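Local structure of AvmM (Streptomyces sp. NBRC 109436, 7FE6) at the interface of chains A and B. The protein catalyses macrocyclization through dehydration and Michael-type addition in the biosynthesis of alchivemycin A. Residues are numbered along the deposited sequence; one frame, centred on the assembly and turned at random. Chains: chain A/B, AvmM.

The interface of chains A and B. Residues chain A 34, 151-152, 186-188; chain B 42, 82, 84, 88, 139.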
# COMPACT_ATOMS: atom_id res chain seq x y z
N VAL A 34 5.61 13.87 1.59
CA VAL A 34 6.01 15.13 2.18
C VAL A 34 4.74 15.88 2.58
O VAL A 34 3.82 16.03 1.77
CB VAL A 34 6.88 16.00 1.25
CG1 VAL A 34 7.19 17.30 1.91
CG2 VAL A 34 8.21 15.28 0.89
N GLU A 151 12.59 15.60 9.47
CA GLU A 151 13.19 15.02 8.28
C GLU A 151 13.08 13.50 8.21
O GLU A 151 13.47 12.90 7.20
CB GLU A 151 14.63 15.51 8.18
CG GLU A 151 14.61 16.98 7.76
CD GLU A 151 13.83 17.12 6.44
OE1 GLU A 151 14.30 16.51 5.44
OE2 GLU A 151 12.72 17.75 6.43
N HIS A 152 12.54 12.86 9.24
CA HIS A 152 12.15 11.46 9.13
C HIS A 152 11.12 11.17 10.21
O HIS A 152 11.45 11.12 11.40
CB HIS A 152 13.35 10.52 9.24
CG HIS A 152 12.95 9.08 9.35
ND1 HIS A 152 12.19 8.44 8.39
CD2 HIS A 152 13.15 8.17 10.34
CE1 HIS A 152 11.97 7.19 8.77
NE2 HIS A 152 12.54 7.00 9.95
N SER A 186 6.00 6.39 6.08
CA SER A 186 7.10 7.32 6.33
C SER A 186 6.93 8.58 5.51
O SER A 186 6.53 8.54 4.35
CB SER A 186 8.45 6.69 6.01
OG SER A 186 8.72 5.61 6.88
N PHE A 187 7.28 9.71 6.10
CA PHE A 187 7.09 10.97 5.41
C PHE A 187 8.11 11.96 5.95
O PHE A 187 8.86 11.64 6.87
CB PHE A 187 5.64 11.48 5.57
CG PHE A 187 5.29 11.89 6.98
CD1 PHE A 187 4.92 10.94 7.92
CD2 PHE A 187 5.31 13.23 7.35
CE1 PHE A 187 4.59 11.32 9.22
CE2 PHE A 187 4.99 13.62 8.63
CZ PHE A 187 4.63 12.67 9.57
N ARG A 188 8.19 13.11 5.31
CA ARG A 188 8.87 14.27 5.86
C ARG A 188 7.84 15.36 6.10
O ARG A 188 6.87 15.50 5.34
CB ARG A 188 9.96 14.77 4.92
CG ARG A 188 11.18 13.87 4.83
CD ARG A 188 12.30 14.61 4.14
NE ARG A 188 11.88 15.14 2.85
CZ ARG A 188 11.60 16.42 2.61
NH1 ARG A 188 11.69 17.33 3.58
NH2 ARG A 188 11.22 16.81 1.39
N GLU B 42 9.06 13.15 -4.91
CA GLU B 42 9.62 12.51 -3.74
C GLU B 42 8.64 11.48 -3.23
O GLU B 42 7.43 11.75 -3.15
CB GLU B 42 9.95 13.53 -2.65
CG GLU B 42 10.53 12.92 -1.39
CD GLU B 42 11.20 13.98 -0.53
OE1 GLU B 42 11.60 15.03 -1.08
OE2 GLU B 42 11.28 13.79 0.70
N LYS B 82 17.76 9.15 1.03
CA LYS B 82 18.13 9.40 2.42
C LYS B 82 17.61 8.25 3.27
O LYS B 82 16.39 8.00 3.29
CB LYS B 82 17.54 10.74 2.84
CG LYS B 82 17.31 10.97 4.29
CD LYS B 82 16.17 11.95 4.46
CE LYS B 82 16.44 12.88 5.59
NZ LYS B 82 16.69 12.16 6.86
N SER B 84 16.34 6.77 6.38
CA SER B 84 15.69 7.17 7.63
C SER B 84 16.09 8.61 7.97
O SER B 84 15.88 9.51 7.15
CB SER B 84 16.03 6.20 8.75
OG SER B 84 15.49 4.91 8.49
N TRP B 88 20.61 13.28 3.12
CA TRP B 88 20.43 13.03 1.70
C TRP B 88 21.77 12.72 1.04
O TRP B 88 22.83 13.17 1.48
CB TRP B 88 19.79 14.24 1.03
CG TRP B 88 18.33 14.38 1.34
CD1 TRP B 88 17.75 15.17 2.29
CD2 TRP B 88 17.26 13.69 0.68
NE1 TRP B 88 16.38 15.02 2.27
CE2 TRP B 88 16.05 14.12 1.30
CE3 TRP B 88 17.19 12.75 -0.36
CZ2 TRP B 88 14.79 13.64 0.90
CZ3 TRP B 88 15.94 12.28 -0.76
CH2 TRP B 88 14.75 12.72 -0.12
N HIS B 139 13.78 7.72 1.89
CA HIS B 139 13.11 8.82 1.23
C HIS B 139 13.81 9.01 -0.11
O HIS B 139 15.05 9.01 -0.17
CB HIS B 139 13.19 10.09 2.07
CG HIS B 139 12.62 9.92 3.45
ND1 HIS B 139 11.33 10.28 3.77
CD2 HIS B 139 13.17 9.44 4.59
CE1 HIS B 139 11.11 10.03 5.05
NE2 HIS B 139 12.22 9.52 5.57
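A:Arg188, on strand 183-189, reaches across to B:Glu42 on strand 40-49 and forms a salt bridge between two copies of AvmM. From CB outward, the arginine chain first meets the imidazole of B:His139, with A:Arg188 CG 3.7 Å from B:His139 ND1. CD passes B:Glu42 OE2, and a bend at chi3 (-54°) then swings the guanidinium round to meet the carboxylate side-on. A:Arg188 NE donates to B:Glu42 OE2 at 2.6 Å, on the syn lone pair and nearly in the guanidinium plane. The terminal nitrogen NH2 of A:Arg188 donates to B:Glu42 OE1 at 3.1 Å. The two flat groups are twisted 36° apart. At the edge of the indole, B:Trp88 CZ2 lies 3.8 Å from A:Arg188 NE. NH1 turns back to its own chain and bonds A:Glu151 OE2, again on a syn lone pair, so carboxylates from both chains fix the guanidinium's rotation and would balance its expected positive charge. A:Val34 CG2 packs against the B:Glu42 carboxylate.

Further along, A:His152 ND1 and B:His139 NE2 share a hydrogen bond of 3.0 Å, its direction undecided, with the rings edge-to-face at 83°. B:Ser84 CA covers one face of the A:His152 ring, and B:Lys82 NZ bonds the carbonyl O of B:Ser84. The chains belong to a deposited trimer, though the structure alone does not establish the assembly in solution. B:His139 CE1 sits 3.3 Å from the carbonyl O of A:Phe187.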